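PDB 6W04: HAD hydrolase, family IA, variant 3 from Entamoeba histolytica, which is assigned to the HAD hydrolases, binds a magnesium ion and probably hydrolyses a substrate that is not yet established. Local coordinates for residues Val118-Gln121 against Leu125-Trp128; Asp169-Ile174 against Ser189-Asn194; Ile149-Ser154 against Val159-Cys164; Glu25-Lys28 against Pro34-Glu37. One frame throughout, in Å; residues are numbered along the deposited sequence.

Contact 1 of 4, residues Val118-Gln121 against Leu125-Trp128; sequences VFIQ and LEEW
The carbonyl oxygen of I120 faces the start of segment 125-128 with two donors about it. A bridging water, 3.0 Å from I120 O, donates to it and also to E126 OE1, 2.8 Å from that carboxylate oxygen. The amide of L125 supplies a weak, long second bond, L125 N to I120 O at 3.5 Å, bent to 151°. E126 comes to the water because its chain folds back at chi2 (-80°); an exposed acidic side chain suits this edge, where it can hold a water against the helix carbonyl.

L125 fills the apolar half. Its CD1 lies 4.1 Å from I120 CG1, the two side chains crossing at about a right angle, and 4.2 Å from F119 CB. Its CG rests 3.9 Å from F119 O, so the leucine lies over the backbone of F119 and I120. Of the F119 side chain, CB makes the contact, and the ring leads away to stack on F8, near the magnesium ligand N9.

Thus the end of helix 113-123 folds onto the 3-10 turn before strand 135-137, with L125 also on I107 of strand 105-112 and F119 on Y76 and L80 of helix 62-82.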
loop_
_atom_site.group_PDB
_atom_site.type_symbol
_atom_site.label_atom_id
_atom_site.label_comp_id
_atom_site.label_asym_id
_atom_site.label_seq_id
_atom_site.Cartn_x
_atom_site.Cartn_y
_atom_site.Cartn_z
ATOM N N VAL A 118 -9.613 -10.666 0.184
ATOM C CA VAL A 118 -10.512 -9.943 1.080
ATOM C C VAL A 118 -10.782 -8.539 0.545
ATOM O O VAL A 118 -11.933 -8.075 0.545
ATOM C CB VAL A 118 -9.920 -9.930 2.508
ATOM C CG1 VAL A 118 -10.623 -8.909 3.397
ATOM C CG2 VAL A 118 -10.071 -11.316 3.114
ATOM N N PHE A 119 -9.733 -7.850 0.063
ATOM C CA PHE A 119 -9.898 -6.505 -0.493
ATOM C C PHE A 119 -10.930 -6.491 -1.613
ATOM O O PHE A 119 -11.826 -5.637 -1.631
ATOM C CB PHE A 119 -8.573 -5.961 -1.038
ATOM C CG PHE A 119 -7.459 -5.898 -0.043
ATOM C CD1 PHE A 119 -7.701 -5.855 1.320
ATOM C CD2 PHE A 119 -6.142 -5.844 -0.495
ATOM C CE1 PHE A 119 -6.630 -5.800 2.213
ATOM C CE2 PHE A 119 -5.083 -5.782 0.384
ATOM C CZ PHE A 119 -5.323 -5.754 1.740
ATOM N N ILE A 120 -10.794 -7.412 -2.578
ATOM C CA ILE A 120 -11.727 -7.484 -3.705
ATOM C C ILE A 120 -13.133 -7.775 -3.209
ATOM O O ILE A 120 -14.103 -7.132 -3.617
ATOM C CB ILE A 120 -11.268 -8.549 -4.722
ATOM C CG1 ILE A 120 -9.916 -8.144 -5.328
ATOM C CG2 ILE A 120 -12.330 -8.764 -5.805
ATOM C CD1 ILE A 120 -9.203 -9.281 -6.077
ATOM N N GLN A 121 -13.260 -8.766 -2.325
ATOM C CA GLN A 121 -14.553 -9.146 -1.780
ATOM C C GLN A 121 -15.214 -7.976 -1.050
ATOM O O GLN A 121 -16.376 -7.636 -1.306
ATOM C CB GLN A 121 -14.342 -10.334 -0.834
ATOM C CG GLN A 121 -15.403 -11.400 -0.793
ATOM C CD GLN A 121 -14.865 -12.717 -0.203
ATOM O OE1 GLN A 121 -15.496 -13.765 -0.336
ATOM N NE2 GLN A 121 -13.686 -12.660 0.446
ATOM N N LEU A 125 -13.989 -4.376 -5.735
ATOM C CA LEU A 125 -12.996 -3.747 -6.594
ATOM C C LEU A 125 -13.217 -4.031 -8.071
ATOM O O LEU A 125 -12.785 -3.234 -8.910
ATOM C CB LEU A 125 -11.601 -4.186 -6.169
ATOM C CG LEU A 125 -11.106 -3.621 -4.839
ATOM C CD1 LEU A 125 -9.675 -4.124 -4.619
ATOM C CD2 LEU A 125 -11.169 -2.066 -4.792
ATOM N N GLU A 126 -13.895 -5.126 -8.418
ATOM C CA GLU A 126 -14.189 -5.380 -9.824
ATOM C C GLU A 126 -15.088 -4.303 -10.435
ATOM O O GLU A 126 -15.219 -4.252 -11.663
ATOM C CB GLU A 126 -14.831 -6.765 -9.978
ATOM C CG GLU A 126 -16.303 -6.832 -9.593
ATOM C CD GLU A 126 -16.577 -6.928 -8.081
ATOM O OE1 GLU A 126 -15.616 -6.992 -7.275
ATOM O OE2 GLU A 126 -17.779 -6.945 -7.709
ATOM N N GLU A 127 -15.709 -3.443 -9.620
ATOM C CA GLU A 127 -16.491 -2.340 -10.185
ATOM C C GLU A 127 -15.607 -1.396 -11.000
ATOM O O GLU A 127 -16.061 -0.833 -11.999
ATOM C CB GLU A 127 -17.191 -1.558 -9.068
ATOM C CG GLU A 127 -18.509 -2.117 -8.591
ATOM C CD GLU A 127 -19.666 -1.733 -9.503
ATOM O OE1 GLU A 127 -19.429 -1.053 -10.520
ATOM O OE2 GLU A 127 -20.813 -2.110 -9.195
ATOM N N TRP A 128 -14.338 -1.222 -10.591
ATOM C CA TRP A 128 -13.448 -0.242 -11.208
ATOM C C TRP A 128 -12.160 -0.821 -11.754
ATOM O O TRP A 128 -11.512 -0.153 -12.570
ATOM C CB TRP A 128 -13.079 0.867 -10.208
ATOM C CG TRP A 128 -14.261 1.397 -9.474
ATOM C CD1 TRP A 128 -15.141 2.341 -9.907
ATOM C CD2 TRP A 128 -14.695 1.004 -8.176
ATOM N NE1 TRP A 128 -16.101 2.567 -8.950
ATOM C CE2 TRP A 128 -15.851 1.756 -7.877
ATOM C CE3 TRP A 128 -14.214 0.093 -7.229
ATOM C CZ2 TRP A 128 -16.537 1.625 -6.672
ATOM C CZ3 TRP A 128 -14.897 -0.041 -6.033
ATOM C CH2 TRP A 128 -16.052 0.721 -5.767
HETATM O O HOH W 1 -16.131 -8.718 -5.173
#

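Contact 2 of 4, residues Asp169-Ile174 against Ser189-Asn194; sequences DTISGI and SEMTVN. With MG (magnesium ion), chain B; SO4 (sulfate ion), chain D.
D169 and S189 meet where two loops leave the carboxyl ends of adjacent parallel strands, 164-168 and 183-187, in the Rossmann-like HAD core; D169 follows E168 in the acidic pair at the end of the first of them, the fourth HAD motif.

Direct van der Waals contacts are few. D169 CB lies 3.6 Å from S189 OG, a hydroxyl that turns to G10 O for its hydrogen bond. Farther out, M191 bends at chi3 (62°) and puts its SD 4.0 Å from CG1 of I171, the two side chains crossing at about a right angle. Methionine suits this partly exposed place, being slender enough to lie against a branched residue.

Water makes the polar link between the backbones: one molecule donates to D169 O and accepts from M191 N at 2.9 Å, joining loops that share no direct hydrogen bond.

Metal coordination dominates the D169 carboxylate. OD2 binds magnesium at 2.1 Å, among six ligand atoms that include D7 OD2, N9 O and two waters, and is hydrogen-bonded to T11 OG1. OD1 instead accepts from one of the metal-bound waters, so both oxygens help fix how the group is turned.

Beyond it, T170 is the N-cap of helix 171-180. A sulfate, probably from the crystallisation liquor, sits beside it, and a magnesium-bound water donates to its O2, linking the anion to the metal. The threonine hydroxyl serves both: OG1 accepts from G173 N at 3.0 Å and donates to the sulfate O2 at 2.8 Å.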
loop_
_atom_site.group_PDB
_atom_site.type_symbol
_atom_site.label_atom_id
_atom_site.label_comp_id
_atom_site.label_asym_id
_atom_site.label_seq_id
_atom_site.Cartn_x
_atom_site.Cartn_y
_atom_site.Cartn_z
ATOM N N ASP A 169 1.982 5.756 0.550
ATOM C CA ASP A 169 1.891 6.265 1.922
ATOM C C ASP A 169 3.123 6.000 2.777
ATOM O O ASP A 169 3.156 6.444 3.933
ATOM C CB ASP A 169 0.671 5.677 2.648
ATOM C CG ASP A 169 0.805 4.187 2.918
ATOM O OD1 ASP A 169 0.748 3.778 4.102
ATOM O OD2 ASP A 169 0.948 3.421 1.939
ATOM N N THR A 170 4.129 5.291 2.263
ATOM C CA THR A 170 5.300 4.949 3.057
ATOM C C THR A 170 6.580 5.384 2.362
ATOM O O THR A 170 6.617 5.604 1.147
ATOM C CB THR A 170 5.403 3.442 3.310
ATOM O OG1 THR A 170 5.566 2.781 2.047
ATOM C CG2 THR A 170 4.140 2.928 4.023
ATOM N N ILE A 171 7.643 5.443 3.167
ATOM C CA ILE A 171 8.972 5.757 2.656
ATOM C C ILE A 171 9.392 4.740 1.596
ATOM O O ILE A 171 9.791 5.104 0.486
ATOM C CB ILE A 171 9.972 5.819 3.823
ATOM C CG1 ILE A 171 9.593 6.983 4.743
ATOM C CG2 ILE A 171 11.438 5.908 3.322
ATOM C CD1 ILE A 171 10.338 6.981 6.071
ATOM N N SER A 172 9.300 3.447 1.923
ATOM C CA SER A 172 9.766 2.438 0.973
ATOM C C SER A 172 8.932 2.452 -0.303
ATOM O O SER A 172 9.459 2.239 -1.403
ATOM C CB SER A 172 9.752 1.048 1.618
ATOM O OG SER A 172 10.879 0.874 2.459
ATOM N N GLY A 173 7.633 2.724 -0.185
ATOM C CA GLY A 173 6.793 2.763 -1.374
ATOM C C GLY A 173 7.048 3.985 -2.236
ATOM O O GLY A 173 7.006 3.911 -3.472
ATOM N N ILE A 174 7.319 5.128 -1.604
ATOM C CA ILE A 174 7.703 6.300 -2.387
ATOM C C ILE A 174 8.998 6.014 -3.143
ATOM O O ILE A 174 9.156 6.384 -4.314
ATOM C CB ILE A 174 7.848 7.538 -1.479
ATOM C CG1 ILE A 174 6.498 7.972 -0.887
ATOM C CG2 ILE A 174 8.556 8.673 -2.228
ATOM C CD1 ILE A 174 5.524 8.486 -1.867
ATOM N N SER A 189 -1.668 9.377 5.343
ATOM C CA SER A 189 -2.454 8.570 6.276
ATOM C C SER A 189 -1.720 8.327 7.586
ATOM O O SER A 189 -2.363 8.205 8.632
ATOM C CB SER A 189 -2.839 7.225 5.655
ATOM O OG SER A 189 -1.676 6.508 5.272
ATOM N N GLU A 190 -0.402 8.224 7.555
ATOM C CA GLU A 190 0.398 8.085 8.766
ATOM C C GLU A 190 1.470 9.153 8.895
ATOM O O GLU A 190 1.655 9.715 9.975
ATOM C CB GLU A 190 1.045 6.685 8.815
ATOM C CG GLU A 190 0.062 5.601 9.254
ATOM C CD GLU A 190 -0.422 5.793 10.693
ATOM O OE1 GLU A 190 0.431 6.072 11.568
ATOM O OE2 GLU A 190 -1.649 5.664 10.948
ATOM N N MET A 191 2.184 9.457 7.824
ATOM C CA MET A 191 3.015 10.649 7.804
ATOM C C MET A 191 2.159 11.880 7.546
ATOM O O MET A 191 1.100 11.795 6.927
ATOM C CB MET A 191 4.092 10.504 6.735
ATOM C CG MET A 191 4.992 9.288 7.052
ATOM S SD MET A 191 6.202 8.900 5.784
ATOM C CE MET A 191 7.171 10.381 5.766
ATOM N N THR A 192 2.608 13.021 8.069
ATOM C CA THR A 192 1.985 14.296 7.733
ATOM C C THR A 192 2.310 14.672 6.289
ATOM O O THR A 192 3.206 14.105 5.657
ATOM C CB THR A 192 2.467 15.400 8.669
ATOM O OG1 THR A 192 3.857 15.690 8.414
ATOM C CG2 THR A 192 2.272 14.982 10.123
ATOM N N VAL A 193 1.561 15.647 5.762
ATOM C CA VAL A 193 1.872 16.187 4.438
ATOM C C VAL A 193 3.306 16.709 4.398
ATOM O O VAL A 193 4.053 16.447 3.446
ATOM C CB VAL A 193 0.865 17.290 4.049
ATOM C CG1 VAL A 193 1.492 18.249 3.041
ATOM C CG2 VAL A 193 -0.398 16.675 3.486
ATOM N N ASN A 194 3.699 17.478 5.423
ATOM C CA ASN A 194 5.033 18.080 5.454
ATOM C C ASN A 194 6.124 17.026 5.583
ATOM O O ASN A 194 7.234 17.210 5.066
ATOM C CB ASN A 194 5.148 19.065 6.614
ATOM C CG ASN A 194 4.309 20.305 6.411
ATOM O OD1 ASN A 194 3.897 20.616 5.289
ATOM N ND2 ASN A 194 4.047 21.024 7.499
HETATM MG MG MG B . 0.947 1.354 1.637
HETATM S S SO4 D . 6.055 -1.007 2.403
HETATM O O1 SO4 D . 6.148 -0.598 3.803
HETATM O O2 SO4 D . 5.314 -0.000 1.647
HETATM O O3 SO4 D . 5.390 -2.298 2.296
HETATM O O4 SO4 D . 7.399 -1.162 1.866
HETATM O O HOH W 2 1.463 8.269 5.297
HETATM O O HOH W 3 1.342 1.203 3.801
HETATM O O HOH W 4 2.914 1.473 0.821
#

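Contact 3 of 4, residues Ile149-Ser154 against Val159-Cys164; sequences IYLKAS and VSISHC
I161 reaches across to the helix with its CD1 3.7 Å from Y150 O, while its CB lies 3.7 Å from S154 OG. CG1 is anti to the backbone N (chi1 -178°), and this carries the end of the side chain over the helix backbone. L151 meets it obliquely, CD2 to I161 CG1 at 4.0 Å, so the leucine of the helix packs along the flank of the incoming isoleucine. At the other end of the contact V159 N donates an almost linear bond (178°) to S154 O, 3.1 Å away, and V159 CG2 packs over that same oxygen.

S154 fits between these because serine is small and its hydroxyl can turn back on its own helix: OG is 3.0 Å from L151 O and 3.2 Å from Y150 O, with one proton for either carbonyl. C164 adds a soft contact on S154 CB.

In the next shell, S160 OG ties the turn together, accepting from S162 OG and sharing a hydrogen bond with H163 ND1 at 3.1 Å. Y150 sends its ring away, and its hydroxyl bonds E168 beside the magnesium site.

Helix 148-157 thus packs on the connection that carries the chain into strand 164-168 of the central sheet; I161 and L151 also touch A180 of helix 171-180, and V159 and C164 reach A3 at strand 3-7.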
loop_
_atom_site.group_PDB
_atom_site.type_symbol
_atom_site.label_atom_id
_atom_site.label_comp_id
_atom_site.label_asym_id
_atom_site.label_seq_id
_atom_site.Cartn_x
_atom_site.Cartn_y
_atom_site.Cartn_z
ATOM N N ILE A 149 7.664 -3.759 -8.390
ATOM C CA ILE A 149 6.199 -3.806 -8.371
ATOM C C ILE A 149 5.583 -2.739 -9.274
ATOM O O ILE A 149 4.526 -2.971 -9.881
ATOM C CB ILE A 149 5.665 -3.707 -6.922
ATOM C CG1 ILE A 149 4.199 -4.132 -6.867
ATOM C CG2 ILE A 149 5.801 -2.284 -6.326
ATOM C CD1 ILE A 149 3.673 -4.207 -5.441
ATOM N N TYR A 150 6.220 -1.573 -9.413
ATOM C CA TYR A 150 5.593 -0.538 -10.233
ATOM C C TYR A 150 5.924 -0.682 -11.715
ATOM O O TYR A 150 5.082 -0.349 -12.560
ATOM C CB TYR A 150 5.957 0.867 -9.710
ATOM C CG TYR A 150 5.172 1.163 -8.450
ATOM C CD1 TYR A 150 3.781 1.101 -8.464
ATOM C CD2 TYR A 150 5.811 1.444 -7.239
ATOM C CE1 TYR A 150 3.034 1.332 -7.324
ATOM C CE2 TYR A 150 5.063 1.680 -6.070
ATOM C CZ TYR A 150 3.675 1.605 -6.121
ATOM O OH TYR A 150 2.898 1.836 -4.992
ATOM N N LEU A 151 7.119 -1.183 -12.052
ATOM C CA LEU A 151 7.382 -1.590 -13.432
ATOM C C LEU A 151 6.405 -2.666 -13.873
ATOM O O LEU A 151 5.918 -2.660 -15.013
ATOM C CB LEU A 151 8.812 -2.102 -13.561
ATOM C CG LEU A 151 9.854 -1.068 -13.152
ATOM C CD1 LEU A 151 11.244 -1.686 -13.144
ATOM C CD2 LEU A 151 9.776 0.125 -14.093
ATOM N N LYS A 152 6.116 -3.609 -12.977
ATOM C CA LYS A 152 5.166 -4.671 -13.276
ATOM C C LYS A 152 3.781 -4.099 -13.568
ATOM O O LYS A 152 3.116 -4.509 -14.531
ATOM C CB LYS A 152 5.134 -5.635 -12.090
ATOM C CG LYS A 152 4.521 -6.975 -12.325
ATOM C CD LYS A 152 4.965 -7.947 -11.217
ATOM C CE LYS A 152 4.186 -9.281 -11.257
ATOM N NZ LYS A 152 4.525 -10.119 -12.447
ATOM N N ALA A 153 3.345 -3.122 -12.765
ATOM C CA ALA A 153 2.037 -2.507 -12.969
ATOM C C ALA A 153 1.988 -1.702 -14.264
ATOM O O ALA A 153 0.990 -1.754 -15.000
ATOM C CB ALA A 153 1.691 -1.617 -11.775
ATOM N N SER A 154 3.039 -0.938 -14.561
ATOM C CA SER A 154 3.004 -0.148 -15.787
ATOM C C SER A 154 3.015 -1.049 -17.016
ATOM O O SER A 154 2.303 -0.784 -17.993
ATOM C CB SER A 154 4.169 0.845 -15.817
ATOM O OG SER A 154 5.406 0.184 -15.690
ATOM N N VAL A 159 1.816 0.888 -20.525
ATOM C CA VAL A 159 2.156 2.303 -20.502
ATOM C C VAL A 159 3.618 2.455 -20.090
ATOM O O VAL A 159 4.248 1.524 -19.596
ATOM C CB VAL A 159 1.242 3.104 -19.552
ATOM C CG1 VAL A 159 -0.218 3.018 -20.007
ATOM C CG2 VAL A 159 1.401 2.594 -18.106
ATOM N N SER A 160 4.153 3.651 -20.303
ATOM C CA SER A 160 5.519 3.966 -19.922
ATOM C C SER A 160 5.544 4.428 -18.468
ATOM O O SER A 160 4.753 5.294 -18.077
ATOM C CB SER A 160 6.099 5.042 -20.845
ATOM O OG SER A 160 6.865 5.972 -20.097
ATOM N N ILE A 161 6.451 3.839 -17.672
ATOM C CA ILE A 161 6.474 4.087 -16.223
ATOM C C ILE A 161 6.656 5.568 -15.926
ATOM O O ILE A 161 6.079 6.098 -14.970
ATOM C CB ILE A 161 7.568 3.240 -15.531
ATOM C CG1 ILE A 161 7.558 3.462 -14.013
ATOM C CG2 ILE A 161 8.965 3.586 -16.071
ATOM C CD1 ILE A 161 6.251 3.051 -13.340
ATOM N N SER A 162 7.440 6.268 -16.749
ATOM C CA SER A 162 7.770 7.649 -16.421
ATOM C C SER A 162 6.629 8.608 -16.710
ATOM O O SER A 162 6.756 9.804 -16.431
ATOM C CB SER A 162 9.035 8.091 -17.169
ATOM O OG SER A 162 8.885 7.916 -18.563
ATOM N N HIS A 163 5.521 8.128 -17.259
ATOM C CA HIS A 163 4.320 8.937 -17.375
ATOM C C HIS A 163 3.223 8.421 -16.454
ATOM O O HIS A 163 2.034 8.647 -16.697
ATOM C CB HIS A 163 3.872 8.994 -18.832
ATOM C CG HIS A 163 4.915 9.575 -19.734
ATOM N ND1 HIS A 163 5.697 8.803 -20.564
ATOM C CD2 HIS A 163 5.355 10.847 -19.880
ATOM C CE1 HIS A 163 6.548 9.579 -21.213
ATOM N NE2 HIS A 163 6.361 10.825 -20.815
ATOM N N CYS A 164 3.619 7.745 -15.380
ATOM C CA CYS A 164 2.694 7.221 -14.386
ATOM C C CYS A 164 2.760 8.040 -13.104
ATOM O O CYS A 164 3.848 8.382 -12.622
ATOM C CB CYS A 164 2.993 5.751 -14.051
ATOM S SG CYS A 164 2.552 4.582 -15.358
#

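Contact 4 of 4, residues Glu25-Lys28 against Pro34-Glu37; sequences EMAK and PLSE
A27 and K28 on helix 16-31 pack against P34 and L35 where the chain turns back on itself within the helical cap domain, the module that in this HAD subfamily is inserted after the first strand of the core.

A27 points its CB toward the returning chain, where it lies 3.6 Å from L35 N and 3.8 Å from L35 CG. The small methyl suits this place, where it lets the 34-35 backbone come close to the helix. L35 holds CG anti to its carbonyl carbon (chi1 -59°), and its isobutyl end thereby lies beside A27, where both residues also touch I55 of helix 48-56.

K28 and P34 lie side by side and point the same way; both are exposed. The lysine's methylene chain, bent at chi2 (74°), does the touching, while the ammonium reaches on to a hydrogen bond with G32 O in the connecting loop. Such a residue can cover a proline with its aliphatic part while its charge stays near the surface. The stiff proline ring suits the first residue of an extended segment.

S36 is the N-cap of helix 37-43: its hydroxyl caps a backbone N in the first turn while S36 N donates to E39 OE1, a reciprocal pattern like that of a capping box. Back at the lysine, the closest approach of the pair is K28 CD to P34 CD, 3.6 Å.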
loop_
_atom_site.group_PDB
_atom_site.type_symbol
_atom_site.label_atom_id
_atom_site.label_comp_id
_atom_site.label_asym_id
_atom_site.label_seq_id
_atom_site.Cartn_x
_atom_site.Cartn_y
_atom_site.Cartn_z
ATOM N N GLU A 25 -1.902 -7.817 19.252
ATOM C CA GLU A 25 -2.557 -9.044 19.691
ATOM C C GLU A 25 -1.642 -10.249 19.503
ATOM O O GLU A 25 -1.570 -11.117 20.381
ATOM C CB GLU A 25 -3.895 -9.214 18.943
ATOM C CG GLU A 25 -4.635 -10.526 19.245
ATOM C CD GLU A 25 -5.214 -10.621 20.670
ATOM O OE1 GLU A 25 -5.321 -11.762 21.182
ATOM O OE2 GLU A 25 -5.572 -9.579 21.280
ATOM N N MET A 26 -0.915 -10.315 18.378
ATOM C CA MET A 26 0.001 -11.438 18.153
ATOM C C MET A 26 1.127 -11.444 19.172
ATOM O O MET A 26 1.507 -12.505 19.685
ATOM C CB MET A 26 0.623 -11.383 16.748
ATOM C CG MET A 26 -0.365 -11.630 15.608
ATOM S SD MET A 26 -1.211 -13.219 15.788
ATOM C CE MET A 26 0.217 -14.252 15.517
ATOM N N ALA A 27 1.710 -10.278 19.437
ATOM C CA ALA A 27 2.704 -10.181 20.496
ATOM C C ALA A 27 2.158 -10.706 21.818
ATOM O O ALA A 27 2.855 -11.419 22.555
ATOM C CB ALA A 27 3.178 -8.735 20.635
ATOM N N LYS A 28 0.920 -10.345 22.158
ATOM C CA LYS A 28 0.366 -10.796 23.431
ATOM C C LYS A 28 0.215 -12.311 23.443
ATOM O O LYS A 28 0.520 -12.966 24.446
ATOM C CB LYS A 28 -0.978 -10.102 23.688
ATOM C CG LYS A 28 -1.747 -10.531 24.984
ATOM C CD LYS A 28 -1.108 -9.959 26.257
ATOM C CE LYS A 28 -1.823 -10.408 27.529
ATOM N NZ LYS A 28 -1.066 -10.016 28.763
ATOM N N PRO A 34 1.480 -7.354 24.817
ATOM C CA PRO A 34 1.367 -6.673 23.522
ATOM C C PRO A 34 2.551 -5.747 23.283
ATOM O O PRO A 34 3.265 -5.345 24.207
ATOM C CB PRO A 34 0.056 -5.876 23.647
ATOM C CG PRO A 34 -0.199 -5.731 25.085
ATOM C CD PRO A 34 0.538 -6.838 25.819
ATOM N N LEU A 35 2.748 -5.390 22.015
ATOM C CA LEU A 35 3.719 -4.347 21.693
ATOM C C LEU A 35 3.266 -3.030 22.307
ATOM O O LEU A 35 2.081 -2.708 22.293
ATOM C CB LEU A 35 3.864 -4.182 20.175
ATOM C CG LEU A 35 4.299 -5.359 19.299
ATOM C CD1 LEU A 35 4.311 -4.908 17.830
ATOM C CD2 LEU A 35 5.700 -5.911 19.716
ATOM N N SER A 36 4.205 -2.281 22.895
ATOM C CA SER A 36 3.860 -0.932 23.335
ATOM C C SER A 36 3.717 -0.006 22.127
ATOM O O SER A 36 4.139 -0.322 21.007
ATOM C CB SER A 36 4.924 -0.368 24.280
ATOM O OG SER A 36 6.154 -0.250 23.595
ATOM N N GLU A 37 3.144 1.175 22.367
ATOM C CA GLU A 37 3.046 2.160 21.296
ATOM C C GLU A 37 4.426 2.544 20.776
ATOM O O GLU A 37 4.607 2.754 19.571
ATOM C CB GLU A 37 2.283 3.395 21.777
ATOM C CG GLU A 37 0.805 3.157 21.991
ATOM C CD GLU A 37 0.091 4.413 22.483
ATOM O OE1 GLU A 37 0.765 5.455 22.652
ATOM O OE2 GLU A 37 -1.138 4.360 22.695
#

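Along the chain the order is contact 4, contact 1, contact 3, contact 2, each closing before the next opens. Contact 4 lies in the helical cap, its centre about 37 Å from that of contact 3. The other three belong to the core with its six-stranded parallel sheet: contacts 1 and 3 pack a helix on the loop that follows it, and contact 2 joins the loops after two neighbouring strands. Contacts 2 and 3, centres about 20 Å apart, touch through G173 O and Y150 CE2. Contacts 1 and 2 lie on opposite sides of the chain's centre; contact 2 supplies a magnesium ligand, whereas contact 1 comes near the site through F119, which touches N9.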